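Putative nucleotidyltransferase (Sulfolobus solfataricus P2, PDB 2RFF) probably transfers nucleotidyl groups, as a small single-domain member of the nucleotidyltransferase superfamily whose own substrate is not established. Local coordinates at residues F57-I62 against Y84-E89; E34-F39 against L100-E105; K20-E25 against F77-V82. All coordinates share one frame; numbering follows the deposited sequence.

Interaction 1: residues F57-I62 against Y84-E89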
loop_
_atom_site.group_PDB
_atom_site.type_symbol
_atom_site.label_atom_id
_atom_site.label_comp_id
_atom_site.label_asym_id
_atom_site.label_seq_id
_atom_site.Cartn_x
_atom_site.Cartn_y
_atom_site.Cartn_z
ATOM N N PHE A 57 -4.901 1.837 -0.035
ATOM C CA PHE A 57 -5.066 3.105 0.673
ATOM C C PHE A 57 -6.464 3.081 1.308
ATOM O O PHE A 57 -7.450 2.877 0.589
ATOM C CB PHE A 57 -4.967 4.278 -0.288
ATOM C CG PHE A 57 -3.679 4.403 -0.993
ATOM C CD1 PHE A 57 -2.668 5.116 -0.409
ATOM C CD2 PHE A 57 -3.489 3.834 -2.231
ATOM C CE1 PHE A 57 -1.473 5.301 -1.044
ATOM C CE2 PHE A 57 -2.268 4.032 -2.902
ATOM C CZ PHE A 57 -1.269 4.738 -2.302
ATOM N N VAL A 58 -6.535 3.390 2.590
ATOM C CA VAL A 58 -7.805 3.345 3.365
ATOM C C VAL A 58 -8.075 4.744 3.900
ATOM O O VAL A 58 -7.282 5.258 4.662
ATOM C CB VAL A 58 -7.851 2.309 4.519
ATOM C CG1 VAL A 58 -9.249 2.272 5.231
ATOM C CG2 VAL A 58 -7.497 0.961 3.965
ATOM N N PHE A 59 -9.155 5.361 3.424
ATOM C CA PHE A 59 -9.543 6.728 3.772
ATOM C C PHE A 59 -10.810 6.760 4.577
ATOM O O PHE A 59 -11.660 5.927 4.388
ATOM C CB PHE A 59 -9.840 7.574 2.521
ATOM C CG PHE A 59 -8.648 7.832 1.618
ATOM C CD1 PHE A 59 -8.265 6.916 0.661
ATOM C CD2 PHE A 59 -7.975 9.064 1.643
ATOM C CE1 PHE A 59 -7.179 7.201 -0.240
ATOM C CE2 PHE A 59 -6.886 9.334 0.792
ATOM C CZ PHE A 59 -6.506 8.404 -0.149
ATOM N N LYS A 60 -10.925 7.750 5.451
ATOM C CA LYS A 60 -12.187 7.987 6.166
ATOM C C LYS A 60 -13.107 8.831 5.292
ATOM O O LYS A 60 -12.647 9.669 4.544
ATOM C CB LYS A 60 -11.937 8.711 7.499
ATOM C CG LYS A 60 -11.043 7.896 8.397
ATOM C CD LYS A 60 -11.095 8.255 9.870
ATOM C CE LYS A 60 -10.168 9.358 10.262
ATOM N NZ LYS A 60 -10.172 9.549 11.782
ATOM N N GLY A 61 -14.408 8.561 5.363
ATOM C CA GLY A 61 -15.435 9.380 4.732
ATOM C C GLY A 61 -15.539 9.390 3.219
ATOM O O GLY A 61 -15.965 10.404 2.650
ATOM N N ILE A 62 -15.159 8.300 2.553
ATOM C CA ILE A 62 -15.266 8.217 1.068
ATOM C C ILE A 62 -16.244 7.138 0.600
ATOM O O ILE A 62 -16.209 6.753 -0.550
ATOM C CB ILE A 62 -13.872 8.046 0.376
ATOM C CG1 ILE A 62 -13.221 6.710 0.739
ATOM C CG2 ILE A 62 -12.950 9.192 0.774
ATOM C CD1 ILE A 62 -12.131 6.267 -0.243
ATOM N N TYR A 84 -2.568 -0.583 -7.018
ATOM C CA TYR A 84 -3.255 -0.112 -5.816
ATOM C C TYR A 84 -4.762 -0.312 -5.810
ATOM O O TYR A 84 -5.383 -0.546 -6.843
ATOM C CB TYR A 84 -2.896 1.403 -5.635
ATOM C CG TYR A 84 -3.556 2.275 -6.659
ATOM C CD1 TYR A 84 -2.950 2.512 -7.886
ATOM C CD2 TYR A 84 -4.832 2.810 -6.436
ATOM C CE1 TYR A 84 -3.586 3.292 -8.855
ATOM C CE2 TYR A 84 -5.475 3.580 -7.400
ATOM C CZ TYR A 84 -4.835 3.832 -8.601
ATOM O OH TYR A 84 -5.479 4.587 -9.548
ATOM N N ILE A 85 -5.311 -0.156 -4.623
ATOM C CA ILE A 85 -6.765 -0.108 -4.401
ATOM C C ILE A 85 -7.016 1.048 -3.411
ATOM O O ILE A 85 -6.212 1.253 -2.499
ATOM C CB ILE A 85 -7.360 -1.401 -3.784
ATOM C CG1 ILE A 85 -7.183 -2.549 -4.784
ATOM C CG2 ILE A 85 -8.882 -1.269 -3.422
ATOM C CD1 ILE A 85 -7.577 -3.887 -4.248
ATOM N N VAL A 86 -8.137 1.757 -3.580
ATOM C CA VAL A 86 -8.562 2.789 -2.660
ATOM C C VAL A 86 -9.914 2.335 -2.068
ATOM O O VAL A 86 -10.867 2.097 -2.815
ATOM C CB VAL A 86 -8.753 4.153 -3.345
ATOM C CG1 VAL A 86 -9.383 5.196 -2.396
ATOM C CG2 VAL A 86 -7.422 4.722 -3.929
ATOM N N LEU A 87 -9.995 2.298 -0.746
ATOM C CA LEU A 87 -11.198 1.851 -0.011
ATOM C C LEU A 87 -11.504 2.797 1.123
ATOM O O LEU A 87 -10.643 3.502 1.632
ATOM C CB LEU A 87 -11.104 0.413 0.571
ATOM C CG LEU A 87 -10.924 -0.707 -0.460
ATOM C CD1 LEU A 87 -10.808 -2.048 0.256
ATOM C CD2 LEU A 87 -12.067 -0.724 -1.501
ATOM N N ASP A 88 -12.771 2.812 1.490
ATOM C CA ASP A 88 -13.221 3.484 2.699
ATOM C C ASP A 88 -12.889 2.577 3.892
ATOM O O ASP A 88 -12.779 1.340 3.750
ATOM C CB ASP A 88 -14.748 3.657 2.633
ATOM C CG ASP A 88 -15.295 4.447 3.761
ATOM O OD1 ASP A 88 -15.100 5.653 3.858
ATOM O OD2 ASP A 88 -15.991 3.866 4.620
ATOM N N GLU A 89 -12.756 3.208 5.060
ATOM C CA GLU A 89 -12.584 2.534 6.372
ATOM C C GLU A 89 -13.515 1.312 6.588
ATOM O O GLU A 89 -13.109 0.251 7.099
ATOM C CB GLU A 89 -12.791 3.585 7.492
ATOM C CG GLU A 89 -14.194 4.260 7.523
ATOM C CD GLU A 89 -14.261 5.615 8.256
ATOM O OE1 GLU A 89 -13.435 5.869 9.175
ATOM O OE2 GLU A 89 -15.160 6.430 7.884
#
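Phe57 and Phe59 stand on one face of the sheet together with Val86, where strands 53-59 and 82-88 run parallel as the two strands of a beta-alpha-beta unit connected through helix 67-74. The Phe57 ring turns its edge to the neighbouring strand: CE2 comes to 3.8 Å from CB of Tyr84, and the carbonyl oxygen of Ile85 lies near the ring plane. Val86 carries the next step. Its CG1, anti to the backbone N (chi1 172°), is met from two directions, by CE1 of Phe59 at 3.7 Å and by CD1 of Ile62, whose side chain crosses that of Val86 at about a right angle. Two helices cover this face: helix 67-74 places Met73 on Phe59 and Val74 on Val86, and helix 6-29 places Val26 on both phenylalanines. On the other face CG1 of Val58 rests 3.5 Å from CA of Glu89. Between the backbones, Phe57 N bonds to Ile85 O, Leu87 N to Phe57 O, Phe59 N to Leu87 O and Glu89 N to Phe59 O, the parallel pattern in which one strand's residues bond to both flanks of their partners. Past the strand end the chain turns at Gly61, and the carboxylate of Asp88 catches the turn. Its OD2 takes the N-H of Gly90, while Ile62 N donates to Asp88 OD1 at 3.0 Å, reaching the oxygen on its anti side, 25° out of the carboxylate plane.

Interaction 2: residues E34-F39 against L100-E105. With EDO (1,2-ethanediol), chain B.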
loop_
_atom_site.group_PDB
_atom_site.type_symbol
_atom_site.label_atom_id
_atom_site.label_comp_id
_atom_site.label_asym_id
_atom_site.label_seq_id
_atom_site.Cartn_x
_atom_site.Cartn_y
_atom_site.Cartn_z
ATOM N N GLU A 34 -6.212 7.204 6.489
ATOM C CA GLU A 34 -6.150 6.641 7.838
ATOM C C GLU A 34 -5.195 5.478 7.991
ATOM O O GLU A 34 -4.526 5.357 9.020
ATOM C CB GLU A 34 -7.565 6.294 8.336
ATOM C CG GLU A 34 -7.639 5.605 9.662
ATOM C CD GLU A 34 -6.945 6.345 10.816
ATOM O OE1 GLU A 34 -6.763 7.571 10.753
ATOM O OE2 GLU A 34 -6.618 5.670 11.827
ATOM N N GLU A 35 -5.182 4.587 7.015
ATOM C CA GLU A 35 -4.351 3.392 7.040
ATOM C C GLU A 35 -3.903 3.075 5.637
ATOM O O GLU A 35 -4.604 3.393 4.671
ATOM C CB GLU A 35 -5.107 2.158 7.579
ATOM C CG GLU A 35 -5.442 2.215 9.065
ATOM C CD GLU A 35 -6.413 1.193 9.585
ATOM O OE1 GLU A 35 -6.928 0.325 8.854
ATOM O OE2 GLU A 35 -6.637 1.251 10.794
ATOM N N VAL A 36 -2.742 2.436 5.562
ATOM C CA VAL A 36 -2.268 1.862 4.310
ATOM C C VAL A 36 -1.821 0.443 4.610
ATOM O O VAL A 36 -1.142 0.191 5.612
ATOM C CB VAL A 36 -1.135 2.665 3.656
ATOM C CG1 VAL A 36 -0.529 1.984 2.376
ATOM C CG2 VAL A 36 -1.606 4.053 3.321
ATOM N N TYR A 37 -2.176 -0.460 3.714
ATOM C CA TYR A 37 -1.753 -1.848 3.797
ATOM C C TYR A 37 -0.964 -2.212 2.526
ATOM O O TYR A 37 -1.176 -1.641 1.437
ATOM C CB TYR A 37 -2.956 -2.781 3.934
ATOM C CG TYR A 37 -3.755 -2.618 5.194
ATOM C CD1 TYR A 37 -4.694 -1.596 5.320
ATOM C CD2 TYR A 37 -3.569 -3.482 6.284
ATOM C CE1 TYR A 37 -5.498 -1.477 6.498
ATOM C CE2 TYR A 37 -4.341 -3.349 7.448
ATOM C CZ TYR A 37 -5.260 -2.299 7.546
ATOM O OH TYR A 37 -6.047 -2.109 8.641
ATOM N N ILE A 38 -0.063 -3.178 2.695
ATOM C CA ILE A 38 0.519 -3.904 1.581
ATOM C C ILE A 38 -0.330 -5.185 1.441
ATOM O O ILE A 38 -0.664 -5.844 2.447
ATOM C CB ILE A 38 1.998 -4.272 1.793
ATOM C CG1 ILE A 38 2.808 -3.028 2.139
ATOM C CG2 ILE A 38 2.535 -5.026 0.554
ATOM C CD1 ILE A 38 2.633 -1.847 1.184
ATOM N N PHE A 39 -0.796 -5.474 0.233
ATOM C CA PHE A 39 -1.489 -6.709 -0.068
ATOM C C PHE A 39 -0.755 -7.423 -1.187
ATOM O O PHE A 39 0.332 -6.999 -1.596
ATOM C CB PHE A 39 -2.995 -6.483 -0.336
ATOM C CG PHE A 39 -3.339 -5.756 -1.631
ATOM C CD1 PHE A 39 -3.341 -4.379 -1.693
ATOM C CD2 PHE A 39 -3.778 -6.460 -2.739
ATOM C CE1 PHE A 39 -3.686 -3.703 -2.895
ATOM C CE2 PHE A 39 -4.166 -5.804 -3.916
ATOM C CZ PHE A 39 -4.113 -4.430 -4.000
ATOM N N LEU A 100 -0.375 -4.332 7.678
ATOM C CA LEU A 100 -0.466 -2.926 8.027
ATOM C C LEU A 100 0.917 -2.267 7.807
ATOM O O LEU A 100 1.939 -2.647 8.361
ATOM C CB LEU A 100 -1.004 -2.730 9.443
ATOM C CG LEU A 100 -1.264 -1.283 9.864
ATOM C CD1 LEU A 100 -2.464 -0.688 9.173
ATOM C CD2 LEU A 100 -1.460 -1.204 11.395
ATOM N N PHE A 101 0.898 -1.236 6.982
ATOM C CA PHE A 101 2.106 -0.553 6.569
ATOM C C PHE A 101 2.229 0.788 7.269
ATOM O O PHE A 101 3.331 1.193 7.628
ATOM C CB PHE A 101 2.056 -0.370 5.044
ATOM C CG PHE A 101 3.321 0.183 4.413
ATOM C CD1 PHE A 101 4.477 -0.591 4.416
ATOM C CD2 PHE A 101 3.310 1.417 3.759
ATOM C CE1 PHE A 101 5.621 -0.111 3.793
ATOM C CE2 PHE A 101 4.476 1.910 3.149
ATOM C CZ PHE A 101 5.635 1.156 3.184
ATOM N N TRP A 102 1.104 1.486 7.399
ATOM C CA TRP A 102 1.058 2.809 7.962
ATOM C C TRP A 102 -0.334 3.035 8.533
ATOM O O TRP A 102 -1.346 2.489 8.043
ATOM C CB TRP A 102 1.383 3.827 6.853
ATOM C CG TRP A 102 1.292 5.291 7.225
ATOM C CD1 TRP A 102 2.305 6.098 7.640
ATOM C CD2 TRP A 102 0.109 6.097 7.243
ATOM N NE1 TRP A 102 1.844 7.378 7.881
ATOM C CE2 TRP A 102 0.487 7.395 7.668
ATOM C CE3 TRP A 102 -1.247 5.851 6.943
ATOM C CZ2 TRP A 102 -0.440 8.454 7.780
ATOM C CZ3 TRP A 102 -2.180 6.892 7.081
ATOM C CH2 TRP A 102 -1.765 8.182 7.486
ATOM N N LYS A 103 -0.365 3.824 9.590
ATOM C CA LYS A 103 -1.626 4.255 10.202
ATOM C C LYS A 103 -1.384 5.670 10.720
ATOM O O LYS A 103 -0.332 5.956 11.270
ATOM C CB LYS A 103 -2.091 3.314 11.303
ATOM C CG LYS A 103 -3.417 3.713 11.919
ATOM C CD LYS A 103 -3.917 2.597 12.768
ATOM C CE LYS A 103 -5.153 2.963 13.541
ATOM N NZ LYS A 103 -6.311 3.168 12.679
ATOM N N ARG A 104 -2.356 6.555 10.550
ATOM C CA ARG A 104 -2.175 7.918 11.004
ATOM C C ARG A 104 -1.637 8.014 12.454
ATOM O O ARG A 104 -0.655 8.741 12.666
ATOM C CB ARG A 104 -3.474 8.718 10.831
ATOM C CG ARG A 104 -3.425 10.169 11.246
ATOM C CD ARG A 104 -2.620 11.015 10.318
ATOM N NE ARG A 104 -3.216 11.132 8.987
ATOM C CZ ARG A 104 -2.619 11.684 7.915
ATOM N NH1 ARG A 104 -1.391 12.153 7.978
ATOM N NH2 ARG A 104 -3.267 11.721 6.760
ATOM N N GLU A 105 -2.215 7.238 13.375
ATOM C CA GLU A 105 -1.866 7.263 14.805
ATOM C C GLU A 105 -0.604 6.443 15.142
ATOM O O GLU A 105 -0.138 6.486 16.282
ATOM C CB GLU A 105 -3.042 6.832 15.670
ATOM C CG GLU A 105 -4.289 7.720 15.495
ATOM C CD GLU A 105 -5.171 7.379 14.289
ATOM O OE1 GLU A 105 -4.833 6.460 13.495
ATOM O OE2 GLU A 105 -6.232 8.034 14.156
HETATM C C1 EDO B . -6.219 11.159 15.858
HETATM O O1 EDO B . -7.125 10.066 15.652
HETATM C C2 EDO B . -5.384 11.337 14.595
HETATM O O2 EDO B . -6.106 11.962 13.537
#
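The Tyr37 ring carries CD1 of Leu100 over one face, a CH-pi contact 3.9 Å from the ring centroid, and the Phe101 ring receives CD1 of Ile38 over a face in the same way, shifted toward the rim. These pairs belong to antiparallel strands 33-39 and 98-103, whose register slips at a classic beta bulge: Phe101 and Trp102 both face Val36. The indole of Trp102 has Val36 N at its edge and the backbone N of Arg104 over one face, and its CH2 sits over the centre of the Arg104 guanidinium, 3.6 Å above that plane. Arg104 NH2 is held by the carbonyl of Ala27 in helix 6-29. At the bulge Val36 O accepts two N-H groups, from Phe101 N at 2.8 Å and from Trp102 N at 3.1 Å, while Val36 N returns a bond to Trp102 O. On the face of Glu35, Tyr37 and Leu100, Lys103 lies alongside Glu35, pointing the same way, and bends only at its last torsion (chi4 68°). NZ thereby reaches two carboxylates, Glu34 OE2 and Glu35 OE2, each 2.7 Å away and each through its anti lone pair. A methionine in place of Lys103 would probably leave these two carboxylates without their shared positive charge and facing each other's repulsion. Glu35 is also fixed from its other oxygen, OE1, which has Lys92 as a salt-bridge partner and takes the hydroxyl of Tyr37 from above the carboxylate plane. Glu105 OE1 lies 2.6 Å from Glu34 OE2, so one of the two acids probably holds a proton; on Glu105's other oxygen, OE2, O1 of a bound 1,2-ethanediol donates a hydrogen bond of 2.7 Å.

Interaction 3: residues K20-E25 against F77-V82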
loop_
_atom_site.group_PDB
_atom_site.type_symbol
_atom_site.label_atom_id
_atom_site.label_comp_id
_atom_site.label_asym_id
_atom_site.label_seq_id
_atom_site.Cartn_x
_atom_site.Cartn_y
_atom_site.Cartn_z
ATOM N N LYS A 20 6.765 3.516 0.837
ATOM C CA LYS A 20 6.905 4.548 1.882
ATOM C C LYS A 20 6.864 5.952 1.284
ATOM O O LYS A 20 6.146 6.808 1.778
ATOM C CB LYS A 20 8.178 4.376 2.730
ATOM C CG LYS A 20 8.493 5.549 3.707
ATOM C CD LYS A 20 9.707 5.298 4.560
ATOM C CE LYS A 20 10.119 6.532 5.377
ATOM N NZ LYS A 20 9.120 6.981 6.398
ATOM N N GLU A 21 7.658 6.199 0.227
ATOM C CA GLU A 21 7.685 7.504 -0.439
ATOM C C GLU A 21 6.293 7.896 -0.945
ATOM O O GLU A 21 5.846 9.026 -0.750
ATOM C CB GLU A 21 8.621 7.504 -1.631
ATOM C CG GLU A 21 10.084 7.368 -1.366
ATOM C CD GLU A 21 10.917 7.391 -2.679
ATOM O OE1 GLU A 21 10.531 8.061 -3.684
ATOM O OE2 GLU A 21 11.974 6.739 -2.700
ATOM N N ILE A 22 5.608 6.952 -1.590
ATOM C CA ILE A 22 4.272 7.216 -2.120
ATOM C C ILE A 22 3.321 7.553 -0.971
ATOM O O ILE A 22 2.564 8.521 -1.079
ATOM C CB ILE A 22 3.735 6.004 -2.951
ATOM C CG1 ILE A 22 4.575 5.851 -4.245
ATOM C CG2 ILE A 22 2.231 6.162 -3.299
ATOM C CD1 ILE A 22 4.330 4.558 -5.027
ATOM N N VAL A 23 3.372 6.754 0.104
ATOM C CA VAL A 23 2.462 6.958 1.280
ATOM C C VAL A 23 2.742 8.308 1.955
ATOM O O VAL A 23 1.816 9.001 2.352
ATOM C CB VAL A 23 2.528 5.790 2.279
ATOM C CG1 VAL A 23 1.766 6.154 3.557
ATOM C CG2 VAL A 23 1.992 4.506 1.573
ATOM N N GLU A 24 4.013 8.685 2.070
ATOM C CA GLU A 24 4.368 10.001 2.644
ATOM C C GLU A 24 3.686 11.139 1.911
ATOM O O GLU A 24 3.150 12.048 2.525
ATOM C CB GLU A 24 5.895 10.233 2.603
ATOM C CG GLU A 24 6.587 9.423 3.651
ATOM C CD GLU A 24 8.099 9.520 3.651
ATOM O OE1 GLU A 24 8.717 9.725 2.567
ATOM O OE2 GLU A 24 8.657 9.352 4.778
ATOM N N GLU A 25 3.669 11.044 0.594
ATOM C CA GLU A 25 3.072 12.070 -0.234
ATOM C C GLU A 25 1.560 12.084 -0.098
ATOM O O GLU A 25 0.964 13.128 0.101
ATOM C CB GLU A 25 3.467 11.899 -1.703
ATOM C CG GLU A 25 4.949 12.078 -1.915
ATOM C CD GLU A 25 5.380 11.772 -3.306
ATOM O OE1 GLU A 25 4.549 11.621 -4.210
ATOM O OE2 GLU A 25 6.595 11.685 -3.517
ATOM N N PHE A 77 0.248 10.142 -7.716
ATOM C CA PHE A 77 1.313 9.759 -6.813
ATOM C C PHE A 77 1.915 8.405 -7.145
ATOM O O PHE A 77 2.961 8.069 -6.603
ATOM C CB PHE A 77 0.773 9.678 -5.379
ATOM C CG PHE A 77 0.192 10.972 -4.869
ATOM C CD1 PHE A 77 0.978 11.921 -4.238
ATOM C CD2 PHE A 77 -1.173 11.204 -4.957
ATOM C CE1 PHE A 77 0.414 13.119 -3.743
ATOM C CE2 PHE A 77 -1.742 12.379 -4.484
ATOM C CZ PHE A 77 -0.939 13.343 -3.864
ATOM N N ILE A 78 1.261 7.626 -8.011
ATOM C CA ILE A 78 1.684 6.271 -8.296
ATOM C C ILE A 78 2.771 6.281 -9.356
ATOM O O ILE A 78 2.638 6.969 -10.386
ATOM C CB ILE A 78 0.499 5.378 -8.750
ATOM C CG1 ILE A 78 -0.626 5.357 -7.720
ATOM C CG2 ILE A 78 0.934 3.915 -9.051
ATOM C CD1 ILE A 78 -0.231 4.895 -6.275
ATOM N N ARG A 79 3.856 5.565 -9.078
ATOM C CA ARG A 79 4.979 5.372 -10.020
ATOM C C ARG A 79 5.692 4.083 -9.677
ATOM O O ARG A 79 5.454 3.513 -8.609
ATOM C CB ARG A 79 5.979 6.527 -10.058
ATOM C CG ARG A 79 6.795 6.738 -8.819
ATOM C CD ARG A 79 6.036 7.404 -7.735
ATOM N NE ARG A 79 6.994 7.888 -6.752
ATOM C CZ ARG A 79 6.717 8.717 -5.756
ATOM N NH1 ARG A 79 5.473 9.146 -5.539
ATOM N NH2 ARG A 79 7.708 9.090 -4.945
ATOM N N GLY A 80 6.509 3.598 -10.596
ATOM C CA GLY A 80 7.215 2.345 -10.413
ATOM C C GLY A 80 6.301 1.151 -10.618
ATOM O O GLY A 80 5.183 1.301 -11.072
ATOM N N ASN A 81 6.763 -0.019 -10.195
ATOM C CA ASN A 81 6.074 -1.274 -10.409
ATOM C C ASN A 81 5.100 -1.471 -9.233
ATOM O O ASN A 81 5.346 -2.282 -8.335
ATOM C CB ASN A 81 7.146 -2.366 -10.460
ATOM C CG ASN A 81 6.620 -3.651 -10.915
ATOM O OD1 ASN A 81 5.653 -3.681 -11.666
ATOM N ND2 ASN A 81 7.264 -4.753 -10.497
ATOM N N VAL A 82 4.035 -0.672 -9.266
ATOM C CA VAL A 82 3.075 -0.534 -8.175
ATOM C C VAL A 82 1.654 -0.637 -8.693
ATOM O O VAL A 82 1.306 -0.104 -9.723
ATOM C CB VAL A 82 3.243 0.890 -7.487
ATOM C CG1 VAL A 82 2.108 1.153 -6.457
ATOM C CG2 VAL A 82 4.586 0.993 -6.777
HETATM O O HOH W 1 9.995 7.490 -6.921
#
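A salt-bridge network pins the loop between helix 67-74 and strand 82-88, the return limb of a beta-alpha-beta crossover, to the long helix 6-29. At its centre Arg79 meets Glu25 tip to tip and grips it end-on with two nitrogens: NH1 bonds to Glu25 OE1 at 3.0 Å and NH2 to Glu25 OE2 at 3.2 Å. The carboxylate and guanidinium planes are 26° apart, and both nitrogens approach from above the carboxylate plane, so the pair is not coplanar. Glu21, one helical turn earlier, comes across the arginine at about a right angle, and its OE1 takes a longer bond of 3.3 Å from NH2. A water accepts from Arg79 NE and donates weakly to Glu21 OE1, bridging the two. The guanidinium is held from its own segment as well, since NH1 gives a second bond to the carbonyl oxygen of Phe77 at 2.9 Å, almost in the guanidinium plane. The arginine chain arrives by a bend at chi2 (-77°), which turns CD back from the extended course. Beneath this polar cluster Ile22 supplies the apolar part: its CG1 lies over one face of the guanidinium, 3.5 Å above the plane and toward the rim, CG2 approaches CD1 of Ile78, and CD1 reaches tip to tip for CG2 of Val82. Glu25 adds its aliphatic part, CB standing 3.6 Å from CD1 of Phe77. The contact spans the helix and the crossover loop above strand 53-59: Ile22 and Ile78 both pack on Phe57, Val82 touches Ile53 and Ile55 of that strand, and Phe77 lies against Val26 and Arg79 against Leu18 of helix 6-29.

From the N terminus, helix 6-29 supplies the first half of interaction 3 and strand 33-39 the first half of interaction 2. Strand 53-59 then opens interaction 1, which closes at 84-89 after helix 67-74. Residues 77-82 fall within that span, so interaction 3 crosses interaction 1; it also crosses interaction 2, which closes last, at 100-105, and encloses interaction 1 entirely. Interactions 1 and 2 share one sheet, joined where Val58 N meets Glu35 O and Val58 O meets Glu34 N. Interaction 3 ties the long helix over that sheet: Ile22 touches Phe57, and Val23 packs on Val36, Phe101 and Trp102.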